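Local coordinates for protein putative DD-carboxypeptidase TP_0574 (Treponema pallidum, PDB 1O75) that is a zinc-dependent carboxypeptidase on synthetic depsipeptides and a possible D,D-carboxypeptidase that binds penicillin and may lower peptidoglycan cross-linking, at residues G345-I350 / L381-L386; Q68-V73 / G154-P159; V160-E165 / K190-E195; F366-P371 / E395-V400. The protein carries 2 engineered substitutions. One frame throughout, in Å; residues are numbered along the deposited sequence.

Interaction 1 (G345-I350 / L381-L386)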
loop_
_atom_site.group_PDB
_atom_site.type_symbol
_atom_site.label_atom_id
_atom_site.label_comp_id
_atom_site.label_asym_id
_atom_site.label_seq_id
_atom_site.Cartn_x
_atom_site.Cartn_y
_atom_site.Cartn_z
ATOM N N GLY B 345 -3.848 -24.144 -18.901
ATOM C CA GLY B 345 -2.661 -24.709 -18.286
ATOM C C GLY B 345 -1.692 -23.598 -17.932
ATOM O O GLY B 345 -1.929 -22.832 -16.992
ATOM N N LYS B 346 -0.600 -23.515 -18.688
ATOM C CA LYS B 346 0.417 -22.487 -18.484
ATOM C C LYS B 346 0.475 -21.628 -19.743
ATOM O O LYS B 346 1.491 -20.994 -20.033
ATOM C CB LYS B 346 1.788 -23.131 -18.247
ATOM C CG LYS B 346 1.849 -24.074 -17.055
ATOM C CD LYS B 346 3.268 -24.584 -16.826
ATOM C CE LYS B 346 3.343 -25.473 -15.594
ATOM N NZ LYS B 346 4.692 -26.073 -15.389
ATOM N N VAL B 347 -0.628 -21.600 -20.482
ATOM C CA VAL B 347 -0.679 -20.857 -21.733
ATOM C C VAL B 347 -1.688 -19.719 -21.790
ATOM O O VAL B 347 -2.862 -19.887 -21.463
ATOM C CB VAL B 347 -0.984 -21.811 -22.906
ATOM C CG1 VAL B 347 -0.838 -21.075 -24.232
ATOM C CG2 VAL B 347 -0.063 -23.018 -22.840
ATOM N N LEU B 348 -1.211 -18.560 -22.226
ATOM C CA LEU B 348 -2.046 -17.375 -22.381
ATOM C C LEU B 348 -2.158 -17.126 -23.883
ATOM O O LEU B 348 -1.160 -16.871 -24.559
ATOM C CB LEU B 348 -1.398 -16.174 -21.673
ATOM C CG LEU B 348 -1.876 -14.752 -21.994
ATOM C CD1 LEU B 348 -3.388 -14.674 -21.965
ATOM C CD2 LEU B 348 -1.264 -13.784 -20.988
ATOM N N THR B 349 -3.373 -17.222 -24.410
ATOM C CA THR B 349 -3.585 -17.024 -25.836
ATOM C C THR B 349 -4.150 -15.646 -26.161
ATOM O O THR B 349 -5.233 -15.279 -25.702
ATOM C CB THR B 349 -4.521 -18.114 -26.411
ATOM O OG1 THR B 349 -3.900 -19.399 -26.267
ATOM C CG2 THR B 349 -4.802 -17.859 -27.885
ATOM N N ILE B 350 -3.407 -14.892 -26.965
ATOM C CA ILE B 350 -3.810 -13.549 -27.364
ATOM C C ILE B 350 -4.093 -13.433 -28.859
ATOM O O ILE B 350 -3.231 -13.709 -29.694
ATOM C CB ILE B 350 -2.730 -12.515 -26.987
ATOM C CG1 ILE B 350 -2.678 -12.362 -25.469
ATOM C CG2 ILE B 350 -3.022 -11.182 -27.648
ATOM C CD1 ILE B 350 -1.802 -11.236 -25.003
ATOM N N LEU B 381 1.427 -11.735 -29.859
ATOM C CA LEU B 381 0.216 -12.304 -30.433
ATOM C C LEU B 381 0.316 -13.834 -30.508
ATOM O O LEU B 381 1.393 -14.387 -30.750
ATOM C CB LEU B 381 -0.004 -11.706 -31.827
ATOM C CG LEU B 381 -1.248 -12.078 -32.631
ATOM C CD1 LEU B 381 -2.518 -11.762 -31.846
ATOM C CD2 LEU B 381 -1.219 -11.303 -33.939
ATOM N N GLY B 382 -0.806 -14.515 -30.282
ATOM C CA GLY B 382 -0.814 -15.968 -30.336
ATOM C C GLY B 382 -0.869 -16.673 -28.987
ATOM O O GLY B 382 -1.761 -16.425 -28.176
ATOM N N GLN B 383 0.089 -17.563 -28.748
ATOM C CA GLN B 383 0.142 -18.311 -27.496
ATOM C C GLN B 383 1.357 -17.906 -26.664
ATOM O O GLN B 383 2.443 -17.681 -27.197
ATOM C CB GLN B 383 0.178 -19.811 -27.791
ATOM C CG GLN B 383 -1.034 -20.309 -28.572
ATOM C CD GLN B 383 -0.938 -21.788 -28.930
ATOM O OE1 GLN B 383 -0.761 -22.638 -28.057
ATOM N NE2 GLN B 383 -1.058 -22.098 -30.219
ATOM N N ASN B 384 1.166 -17.816 -25.352
ATOM C CA ASN B 384 2.237 -17.415 -24.448
ATOM C C ASN B 384 2.331 -18.328 -23.225
ATOM O O ASN B 384 1.483 -18.271 -22.335
ATOM C CB ASN B 384 1.996 -15.977 -23.984
ATOM C CG ASN B 384 1.831 -15.006 -25.142
ATOM O OD1 ASN B 384 2.793 -14.369 -25.578
ATOM N ND2 ASN B 384 0.608 -14.898 -25.652
ATOM N N VAL B 385 3.359 -19.171 -23.187
ATOM C CA VAL B 385 3.556 -20.072 -22.056
ATOM C C VAL B 385 4.159 -19.234 -20.932
ATOM O O VAL B 385 5.138 -18.512 -21.141
ATOM C CB VAL B 385 4.520 -21.235 -22.417
ATOM C CG1 VAL B 385 4.692 -22.168 -21.220
ATOM C CG2 VAL B 385 3.977 -22.004 -23.621
ATOM N N LEU B 386 3.576 -19.333 -19.741
ATOM C CA LEU B 386 4.044 -18.540 -18.610
ATOM C C LEU B 386 4.431 -19.346 -17.364
ATOM O O LEU B 386 4.105 -20.532 -17.243
ATOM C CB LEU B 386 2.969 -17.509 -18.247
ATOM C CG LEU B 386 2.520 -16.575 -19.378
ATOM C CD1 LEU B 386 1.229 -15.868 -18.994
ATOM C CD2 LEU B 386 3.621 -15.570 -19.675
#
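Strands 347-350 and 382-385 run antiparallel, their axes 157° apart and 4.3 Å at the closest approach. The hydrogen-bonded pairs are Leu-348 with Asn-384 and Ile-350 with Gly-382, and Leu-386 N adds a bond of 2.7 Å to Lys-346 O. Leu-348 O receives two donors from one residue. Asn-384 N reaches it only weakly, at a bent angle, but the side-chain amide ND2 donates at 2.9 Å and 162°, with the oxygen nearly in the amide plane. CG of Asn-384 lies anti to its own carbonyl carbon, which swings the amide across toward the facing strand, and OD1 is taken by Ser-380 N; asparagine, carrying donor and acceptor together, suits this spot.

The pair belongs to a three-stranded antiparallel sheet, with 347-351 in the middle and 382-385 at one margin, that forms one wall of the C-terminal beta sandwich. Its buried side carries Leu-348, Ile-350 and the end of Leu-386, whose CD1 crosses obliquely onto CB of Leu-348 at 3.8 Å; the Leu-386 side chain also packs on Val-374 of strand 372-378. The more exposed face holds Val-347 and Val-385, CG2 to CG2 at 4.2 Å, and Thr-349 alongside Gln-383, pointing the same way. Gly-382 has a positive phi of 105°, at which a beta carbon would collide with the preceding carbonyl oxygen. At the sheet's end Leu-381 lays CD1 against Ile-350 O at 3.0 Å.

Interaction 2 (Q68-V73 / G154-P159)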
loop_
_atom_site.group_PDB
_atom_site.type_symbol
_atom_site.label_atom_id
_atom_site.label_comp_id
_atom_site.label_asym_id
_atom_site.label_seq_id
_atom_site.Cartn_x
_atom_site.Cartn_y
_atom_site.Cartn_z
ATOM N N GLN B 68 -10.097 20.106 5.758
ATOM C CA GLN B 68 -10.026 21.225 4.816
ATOM C C GLN B 68 -11.316 21.534 4.072
ATOM O O GLN B 68 -11.437 22.607 3.467
ATOM C CB GLN B 68 -8.926 20.951 3.773
ATOM C CG GLN B 68 -7.515 21.181 4.274
ATOM C CD GLN B 68 -7.128 22.628 4.187
ATOM O OE1 GLN B 68 -7.196 23.318 5.299
ATOM N NE2 GLN B 68 -6.789 23.135 3.107
ATOM N N TYR B 69 -12.270 20.612 4.100
ATOM C CA TYR B 69 -13.517 20.782 3.356
ATOM C C TYR B 69 -14.780 20.925 4.209
ATOM O O TYR B 69 -14.804 20.491 5.367
ATOM C CB TYR B 69 -13.690 19.590 2.404
ATOM C CG TYR B 69 -12.483 19.390 1.493
ATOM C CD1 TYR B 69 -12.365 20.090 0.281
ATOM C CD2 TYR B 69 -11.435 18.543 1.867
ATOM C CE1 TYR B 69 -11.208 19.950 -0.543
ATOM C CE2 TYR B 69 -10.290 18.393 1.053
ATOM C CZ TYR B 69 -10.189 19.106 -0.141
ATOM O OH TYR B 69 -9.055 18.998 -0.905
ATOM N N ALA B 70 -15.818 21.517 3.613
ATOM C CA ALA B 70 -17.125 21.704 4.260
ATOM C C ALA B 70 -17.841 20.396 3.973
ATOM O O ALA B 70 -18.295 20.149 2.851
ATOM C CB ALA B 70 -17.881 22.894 3.626
ATOM N N VAL B 71 -17.947 19.549 4.988
ATOM C CA VAL B 71 -18.529 18.223 4.806
ATOM C C VAL B 71 -19.757 17.921 5.647
ATOM O O VAL B 71 -19.841 18.352 6.800
ATOM C CB VAL B 71 -17.480 17.147 5.185
ATOM C CG1 VAL B 71 -18.086 15.723 5.052
ATOM C CG2 VAL B 71 -16.229 17.325 4.337
ATOM N N GLU B 72 -20.694 17.170 5.075
ATOM C CA GLU B 72 -21.864 16.714 5.827
ATOM C C GLU B 72 -21.913 15.212 5.633
ATOM O O GLU B 72 -21.598 14.703 4.547
ATOM C CB GLU B 72 -23.181 17.306 5.299
ATOM C CG GLU B 72 -23.369 18.784 5.564
ATOM C CD GLU B 72 -24.681 19.288 4.991
ATOM O OE1 GLU B 72 -24.892 19.168 3.767
ATOM O OE2 GLU B 72 -25.509 19.791 5.765
ATOM N N VAL B 73 -22.296 14.492 6.680
ATOM C CA VAL B 73 -22.420 13.057 6.578
ATOM C C VAL B 73 -23.815 12.659 7.033
ATOM O O VAL B 73 -24.422 13.320 7.877
ATOM C CB VAL B 73 -21.358 12.311 7.437
ATOM C CG1 VAL B 73 -19.970 12.548 6.859
ATOM C CG2 VAL B 73 -21.395 12.805 8.864
ATOM N N GLY B 154 -17.308 22.302 -0.604
ATOM C CA GLY B 154 -16.198 23.128 -1.007
ATOM C C GLY B 154 -15.088 23.156 0.025
ATOM O O GLY B 154 -14.948 22.245 0.846
ATOM N N MET B 155 -14.314 24.226 -0.006
ATOM C CA MET B 155 -13.155 24.370 0.852
ATOM C C MET B 155 -13.352 25.371 1.978
ATOM O O MET B 155 -13.836 26.484 1.764
ATOM C CB MET B 155 -11.949 24.746 -0.023
ATOM C CG MET B 155 -11.591 23.644 -1.044
ATOM S SD MET B 155 -10.807 24.339 -2.505
ATOM C CE MET B 155 -12.299 24.737 -3.450
ATOM N N LYS B 156 -12.980 24.965 3.187
ATOM C CA LYS B 156 -13.155 25.838 4.348
ATOM C C LYS B 156 -12.164 26.982 4.402
ATOM O O LYS B 156 -12.520 28.076 4.841
ATOM C CB LYS B 156 -13.064 25.031 5.664
ATOM C CG LYS B 156 -14.224 24.081 5.897
ATOM C CD LYS B 156 -14.202 23.501 7.327
ATOM C CE LYS B 156 -12.961 22.684 7.581
ATOM N NZ LYS B 156 -12.842 22.191 9.006
ATOM N N PHE B 157 -10.934 26.741 3.952
ATOM C CA PHE B 157 -9.876 27.742 4.001
ATOM C C PHE B 157 -9.260 28.195 2.659
ATOM O O PHE B 157 -8.253 27.659 2.194
ATOM C CB PHE B 157 -8.751 27.256 4.935
ATOM C CG PHE B 157 -9.247 26.732 6.259
ATOM C CD1 PHE B 157 -9.829 27.590 7.190
ATOM C CD2 PHE B 157 -9.182 25.370 6.551
ATOM C CE1 PHE B 157 -10.349 27.093 8.410
ATOM C CE2 PHE B 157 -9.696 24.861 7.764
ATOM C CZ PHE B 157 -10.278 25.725 8.690
ATOM N N VAL B 158 -9.869 29.207 2.062
ATOM C CA VAL B 158 -9.377 29.780 0.821
ATOM C C VAL B 158 -8.773 31.146 1.175
ATOM O O VAL B 158 -9.461 31.990 1.744
ATOM C CB VAL B 158 -10.534 30.004 -0.187
ATOM C CG1 VAL B 158 -9.993 30.698 -1.446
ATOM C CG2 VAL B 158 -11.202 28.664 -0.536
ATOM N N PRO B 159 -7.490 31.386 0.846
ATOM C CA PRO B 159 -6.909 32.690 1.179
ATOM C C PRO B 159 -7.536 33.793 0.324
ATOM O O PRO B 159 -7.533 33.726 -0.917
ATOM C CB PRO B 159 -5.422 32.494 0.906
ATOM C CG PRO B 159 -5.415 31.491 -0.217
ATOM C CD PRO B 159 -6.501 30.517 0.185
HETATM O O HOH W 1 -9.686 24.610 2.758
#
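Tyr-69 and Met-155 lie side by side and point the same way, CE1 of the Tyr-69 ring meeting Met-155 CG at 3.7 Å. They sit where two antiparallel neighbours of the large mixed sheet in the N-terminal domain, strands 69-85 and 143-163, part company: the second strand turns a corner at Lys-156. The Tyr-69 ring receives Gly-154 O at its edge, near the ring plane, 3.4 Å from CD1. The Tyr-69 hydroxyl hydrogen-bonds to Asn-256 O of another sheet, and Tyr-17 of helix 17-25 packs against both Tyr-69 and Met-155.

Gln-68 crosses Phe-157 at about a right angle, with amide and ring planes only 26° apart. A bend at chi2 brings Gln-68 OE1 to the ring edge, 3.1 Å from Phe-157 CD2, where aromatic hydrogens are slightly positive. Lys-156 CB covers one face of the same ring. The rest of the lysine runs along the Tyr-69 carbonyl, with Lys-156 CE 3.6 Å from Tyr-69 O, before NZ binds Ser-108 OG and Gln-66 O; a long aliphatic stem with a charged tip suits this path from packing to polar partners.

The backbone is joined by Ala-70 N to Gly-154 O and, at the corner, by Lys-156 N to Gln-68 O at 2.8 Å. That same Gln-68 oxygen accepts a second bond, from a water at 2.8 Å, and the water in turn takes the hydrogen of Phe-157 N at 2.7 Å.

Interaction 3 (V160-E165 / K190-E195)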
loop_
_atom_site.group_PDB
_atom_site.type_symbol
_atom_site.label_atom_id
_atom_site.label_comp_id
_atom_site.label_asym_id
_atom_site.label_seq_id
_atom_site.Cartn_x
_atom_site.Cartn_y
_atom_site.Cartn_z
ATOM N N VAL B 160 -8.097 34.802 0.987
ATOM C CA VAL B 160 -8.737 35.891 0.259
ATOM C C VAL B 160 -8.343 37.301 0.698
ATOM O O VAL B 160 -7.796 37.511 1.793
ATOM C CB VAL B 160 -10.285 35.792 0.333
ATOM C CG1 VAL B 160 -10.776 34.555 -0.416
ATOM C CG2 VAL B 160 -10.751 35.752 1.799
ATOM N N ALA B 161 -8.605 38.250 -0.201
ATOM C CA ALA B 161 -8.376 39.681 0.033
ATOM C C ALA B 161 -9.790 40.225 -0.070
ATOM O O ALA B 161 -10.457 40.024 -1.088
ATOM C CB ALA B 161 -7.498 40.285 -1.053
ATOM N N VAL B 162 -10.255 40.885 0.987
ATOM C CA VAL B 162 -11.613 41.408 1.033
ATOM C C VAL B 162 -11.628 42.931 1.158
ATOM O O VAL B 162 -11.078 43.487 2.109
ATOM C CB VAL B 162 -12.395 40.812 2.244
ATOM C CG1 VAL B 162 -13.810 41.379 2.304
ATOM C CG2 VAL B 162 -12.438 39.294 2.137
ATOM N N PRO B 163 -12.254 43.619 0.191
ATOM C CA PRO B 163 -12.316 45.082 0.239
ATOM C C PRO B 163 -13.164 45.489 1.438
ATOM O O PRO B 163 -14.139 44.817 1.772
ATOM C CB PRO B 163 -12.987 45.452 -1.086
ATOM C CG PRO B 163 -12.713 44.258 -1.973
ATOM C CD PRO B 163 -12.910 43.108 -1.024
ATOM N N HIS B 164 -12.786 46.589 2.075
ATOM C CA HIS B 164 -13.507 47.094 3.237
ATOM C C HIS B 164 -15.031 47.059 3.093
ATOM O O HIS B 164 -15.727 46.566 3.973
ATOM C CB HIS B 164 -13.064 48.527 3.537
ATOM C CG HIS B 164 -13.697 49.097 4.764
ATOM N ND1 HIS B 164 -13.339 48.702 6.035
ATOM C CD2 HIS B 164 -14.707 49.986 4.914
ATOM C CE1 HIS B 164 -14.104 49.322 6.916
ATOM N NE2 HIS B 164 -14.943 50.106 6.262
ATOM N N GLU B 165 -15.550 47.575 1.989
ATOM C CA GLU B 165 -16.995 47.593 1.778
ATOM C C GLU B 165 -17.650 46.216 1.759
ATOM O O GLU B 165 -18.862 46.098 1.954
ATOM C CB GLU B 165 -17.341 48.314 0.471
ATOM C CG GLU B 165 -16.636 47.755 -0.760
ATOM C CD GLU B 165 -15.301 48.433 -1.021
ATOM O OE1 GLU B 165 -14.474 48.528 -0.089
ATOM O OE2 GLU B 165 -15.077 48.878 -2.170
ATOM N N LYS B 190 -7.187 34.937 -3.584
ATOM C CA LYS B 190 -8.298 35.261 -4.476
ATOM C C LYS B 190 -8.955 36.521 -3.914
ATOM O O LYS B 190 -9.169 36.629 -2.703
ATOM C CB LYS B 190 -9.331 34.131 -4.528
ATOM C CG LYS B 190 -8.840 32.839 -5.184
ATOM C CD LYS B 190 -9.855 31.736 -4.928
ATOM C CE LYS B 190 -10.211 30.965 -6.155
ATOM N NZ LYS B 190 -10.968 31.747 -7.131
ATOM N N THR B 191 -9.286 37.465 -4.791
ATOM C CA THR B 191 -9.878 38.727 -4.352
ATOM C C THR B 191 -11.399 38.766 -4.477
ATOM O O THR B 191 -11.970 38.445 -5.516
ATOM C CB THR B 191 -9.224 39.886 -5.136
ATOM O OG1 THR B 191 -7.815 39.874 -4.858
ATOM C CG2 THR B 191 -9.824 41.257 -4.735
ATOM N N MET B 192 -12.071 39.131 -3.392
ATOM C CA MET B 192 -13.525 39.202 -3.440
ATOM C C MET B 192 -13.847 40.367 -4.366
ATOM O O MET B 192 -13.370 41.475 -4.138
ATOM C CB MET B 192 -14.099 39.434 -2.039
ATOM C CG MET B 192 -15.593 39.235 -1.969
ATOM S SD MET B 192 -16.193 39.208 -0.265
ATOM C CE MET B 192 -17.830 38.639 -0.519
ATOM N N LEU B 193 -14.619 40.097 -5.419
ATOM C CA LEU B 193 -14.971 41.107 -6.420
ATOM C C LEU B 193 -16.323 41.759 -6.169
ATOM O O LEU B 193 -16.503 42.951 -6.422
ATOM C CB LEU B 193 -14.977 40.482 -7.820
ATOM C CG LEU B 193 -13.640 39.886 -8.272
ATOM C CD1 LEU B 193 -13.832 39.031 -9.519
ATOM C CD2 LEU B 193 -12.658 41.011 -8.517
ATOM N N THR B 194 -17.280 40.968 -5.706
ATOM C CA THR B 194 -18.603 41.484 -5.417
ATOM C C THR B 194 -19.111 40.754 -4.187
ATOM O O THR B 194 -18.400 39.933 -3.602
ATOM C CB THR B 194 -19.590 41.243 -6.566
ATOM O OG1 THR B 194 -19.827 39.840 -6.699
ATOM C CG2 THR B 194 -19.037 41.794 -7.886
ATOM N N GLU B 195 -20.345 41.046 -3.807
ATOM C CA GLU B 195 -20.944 40.427 -2.639
ATOM C C GLU B 195 -21.009 38.906 -2.769
ATOM O O GLU B 195 -21.174 38.196 -1.779
ATOM C CB GLU B 195 -22.354 40.977 -2.452
ATOM C CG GLU B 195 -23.308 40.559 -3.539
ATOM C CD GLU B 195 -24.649 41.247 -3.414
ATOM O OE1 GLU B 195 -25.165 41.334 -2.280
ATOM O OE2 GLU B 195 -25.191 41.694 -4.451
#
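The flat groups here are two peptide carbonyls. Ala-161 N approaches the Lys-190 carbonyl from above its plane, 29° out, and bonds to Lys-190 O at 3.0 Å; CB and CG1 of Val-160 also crowd that Lys-190 O, CB at 3.3 Å. Met-192 N bonds to Ala-161 O, almost along the C=O axis, at 3.0 Å and nearly straight. The puckered ring of Pro-163 meets Met-192 through CD and CG, with Pro-163 CD 3.5 Å from Met-192 O and 4.0 Å from Met-192 CB; having no N-H to offer, proline fits where this pairing ends.

Strands 160-163 and 190-194 run parallel, 29° apart. The chain joins them by a beta-alpha-beta crossover through helix 167-173, which covers the side chains of Val-162 and Met-192. CG of Met-192 lies anti to its backbone N and the chain stays extended, so that SD runs beside Val-162 and comes 4.1 Å from its CG1; a flexible, unbranched side chain can lie alongside the stiff valine and still reach Ala-170. On the opposite face CB of Ala-161 faces OG1 of Thr-191 at 3.8 Å and packs on Thr-8 and Tyr-10 of strand 8-16. Lys-190 is buried, and its amine is satisfied by Ser-199 O, Tyr-20 O and a salt bridge with Glu-24, with a cation-pi contact to the Tyr-20 ring.

Interaction 4 (F366-P371 / E395-V400)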
loop_
_atom_site.group_PDB
_atom_site.type_symbol
_atom_site.label_atom_id
_atom_site.label_comp_id
_atom_site.label_asym_id
_atom_site.label_seq_id
_atom_site.Cartn_x
_atom_site.Cartn_y
_atom_site.Cartn_z
ATOM N N PHE B 366 -4.170 -12.267 -12.315
ATOM C CA PHE B 366 -4.492 -12.522 -10.925
ATOM C C PHE B 366 -5.956 -12.861 -10.734
ATOM O O PHE B 366 -6.817 -12.332 -11.439
ATOM C CB PHE B 366 -4.120 -11.297 -10.076
ATOM C CG PHE B 366 -4.816 -10.027 -10.494
ATOM C CD1 PHE B 366 -6.074 -9.703 -9.991
ATOM C CD2 PHE B 366 -4.212 -9.154 -11.395
ATOM C CE1 PHE B 366 -6.723 -8.523 -10.378
ATOM C CE2 PHE B 366 -4.850 -7.974 -11.788
ATOM C CZ PHE B 366 -6.108 -7.659 -11.278
ATOM N N ALA B 367 -6.236 -13.758 -9.792
ATOM C CA ALA B 367 -7.611 -14.139 -9.501
ATOM C C ALA B 367 -8.199 -13.010 -8.663
ATOM O O ALA B 367 -7.502 -12.419 -7.839
ATOM C CB ALA B 367 -7.645 -15.447 -8.739
ATOM N N ASP B 368 -9.476 -12.714 -8.892
ATOM C CA ASP B 368 -10.195 -11.634 -8.211
ATOM C C ASP B 368 -9.492 -10.989 -7.009
ATOM O O ASP B 368 -8.894 -9.917 -7.147
ATOM C CB ASP B 368 -11.606 -12.103 -7.813
ATOM C CG ASP B 368 -12.445 -12.549 -9.022
ATOM O OD1 ASP B 368 -12.331 -11.928 -10.107
ATOM O OD2 ASP B 368 -13.232 -13.517 -8.884
ATOM N N GLY B 369 -9.553 -11.626 -5.842
ATOM C CA GLY B 369 -8.915 -11.049 -4.668
ATOM C C GLY B 369 -7.707 -11.841 -4.200
ATOM O O GLY B 369 -7.574 -12.168 -3.013
ATOM N N GLN B 370 -6.811 -12.136 -5.132
ATOM C CA GLN B 370 -5.621 -12.912 -4.829
ATOM C C GLN B 370 -4.349 -12.239 -5.319
ATOM O O GLN B 370 -4.400 -11.291 -6.093
ATOM C CB GLN B 370 -5.741 -14.285 -5.483
ATOM C CG GLN B 370 -6.904 -15.107 -4.974
ATOM C CD GLN B 370 -6.688 -15.576 -3.550
ATOM O OE1 GLN B 370 -5.680 -16.220 -3.246
ATOM N NE2 GLN B 370 -7.630 -15.259 -2.668
ATOM N N PRO B 371 -3.182 -12.715 -4.852
ATOM C CA PRO B 371 -1.903 -12.136 -5.279
ATOM C C PRO B 371 -1.702 -12.476 -6.753
ATOM O O PRO B 371 -2.262 -13.449 -7.237
ATOM C CB PRO B 371 -0.883 -12.848 -4.393
ATOM C CG PRO B 371 -1.673 -13.179 -3.158
ATOM C CD PRO B 371 -2.986 -13.644 -3.726
ATOM N N GLU B 395 -11.792 -18.053 -12.819
ATOM C CA GLU B 395 -11.840 -16.838 -13.623
ATOM C C GLU B 395 -10.788 -15.852 -13.127
ATOM O O GLU B 395 -10.908 -15.294 -12.032
ATOM C CB GLU B 395 -13.222 -16.189 -13.542
ATOM C CG GLU B 395 -13.237 -14.742 -14.004
ATOM C CD GLU B 395 -14.551 -14.045 -13.702
ATOM O OE1 GLU B 395 -15.493 -14.159 -14.515
ATOM O OE2 GLU B 395 -14.644 -13.390 -12.641
ATOM N N TYR B 396 -9.757 -15.650 -13.941
ATOM C CA TYR B 396 -8.675 -14.729 -13.612
ATOM C C TYR B 396 -8.844 -13.389 -14.319
ATOM O O TYR B 396 -9.558 -13.277 -15.321
ATOM C CB TYR B 396 -7.321 -15.312 -14.026
ATOM C CG TYR B 396 -6.926 -16.589 -13.327
ATOM C CD1 TYR B 396 -7.407 -17.826 -13.755
ATOM C CD2 TYR B 396 -6.046 -16.562 -12.245
ATOM C CE1 TYR B 396 -7.012 -19.016 -13.121
ATOM C CE2 TYR B 396 -5.648 -17.734 -11.607
ATOM C CZ TYR B 396 -6.130 -18.957 -12.049
ATOM O OH TYR B 396 -5.708 -20.112 -11.426
ATOM N N THR B 397 -8.185 -12.370 -13.785
ATOM C CA THR B 397 -8.216 -11.050 -14.394
ATOM C C THR B 397 -6.887 -10.953 -15.126
ATOM O O THR B 397 -5.842 -11.331 -14.577
ATOM C CB THR B 397 -8.287 -9.925 -13.338
ATOM O OG1 THR B 397 -9.533 -10.007 -12.635
ATOM C CG2 THR B 397 -8.176 -8.551 -14.006
ATOM N N VAL B 398 -6.938 -10.486 -16.371
ATOM C CA VAL B 398 -5.741 -10.311 -17.186
ATOM C C VAL B 398 -5.674 -8.856 -17.622
ATOM O O VAL B 398 -6.556 -8.369 -18.340
ATOM C CB VAL B 398 -5.761 -11.170 -18.474
ATOM C CG1 VAL B 398 -4.442 -10.996 -19.233
ATOM C CG2 VAL B 398 -5.984 -12.628 -18.130
ATOM N N GLU B 399 -4.638 -8.156 -17.177
ATOM C CA GLU B 399 -4.482 -6.769 -17.567
ATOM C C GLU B 399 -3.411 -6.709 -18.642
ATOM O O GLU B 399 -2.335 -7.290 -18.494
ATOM C CB GLU B 399 -4.075 -5.893 -16.380
ATOM C CG GLU B 399 -3.820 -4.446 -16.797
ATOM C CD GLU B 399 -3.574 -3.517 -15.629
ATOM O OE1 GLU B 399 -4.461 -3.411 -14.762
ATOM O OE2 GLU B 399 -2.498 -2.888 -15.586
ATOM N N VAL B 400 -3.717 -6.020 -19.730
ATOM C CA VAL B 400 -2.766 -5.882 -20.820
ATOM C C VAL B 400 -2.372 -4.428 -20.967
ATOM O O VAL B 400 -3.222 -3.568 -21.173
ATOM C CB VAL B 400 -3.362 -6.359 -22.157
ATOM C CG1 VAL B 400 -2.364 -6.126 -23.286
ATOM C CG2 VAL B 400 -3.720 -7.835 -22.056
#
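Phe-366 O is the best-held polar atom across this contact, gripped by one hydrogen bond, a straight 2.7 Å from Thr-397 N. Phe-366 N returns a bond of 3.0 Å to Thr-397 O, so the two residues form an antiparallel hydrogen-bonded pair.

Above that pair the side chains lie side by side. CG of Phe-366 takes the crowded place between its backbone N and carbonyl carbon, chi1 59°, and this folds the ring over the neighbouring strand. Thr-397 CB then sits over one face of the Phe-366 ring, offset toward the rim and 3.9 Å from the centroid, a CH-pi contact; Thr-397 CG2 touches Phe-366 CZ at 3.5 Å. A beta-branched threonine serves twice here, since its hydroxyl OG1 turns to Lys-411 NZ. Ala-367 rests its CB, all the side chain it has, against CD2 of Tyr-396 at 4.0 Å.

The chain then turns, Gln-370 N bonding back to Ala-367 O. In this turn Asp-368 N is buried without a partner, and Asp-368 OD1 lies 3.7 Å from Glu-395 OE2, with the carboxylate planes nearly perpendicular. Such like charges may raise the affinity of one group for a proton; weak, long ion pairs to Lys-411 of this chain and of the second subunit may offset the repulsion.

Strand 396-401 runs between 362-367 and 408-412 in a four-stranded antiparallel sheet, and Tyr-396 and Val-398 face Leu-343 and Ile-341 of strand 340-344 in the other sheet of the sandwich.

From the N terminus, interaction 2 closes first, joining 68-73 to 154-159 over 80 intervening residues rich in strand. Interaction 3 follows in series, closing a short loop that contains helix 167-173. Both use strand 143-163 and meet where Pro-159 O probably bonds to Lys-190 N, so one N-terminal sheet holds them. Interactions 1 and 4 lie on the opposite side of the chain's centre and cross: 366-371 falls inside the loop closed by interaction 1, while 395-400 lies beyond it. Their centres are 15 Å apart, and each pairs strands in a different sheet of the C-terminal sandwich; alternating segments thus interleave the two sheets.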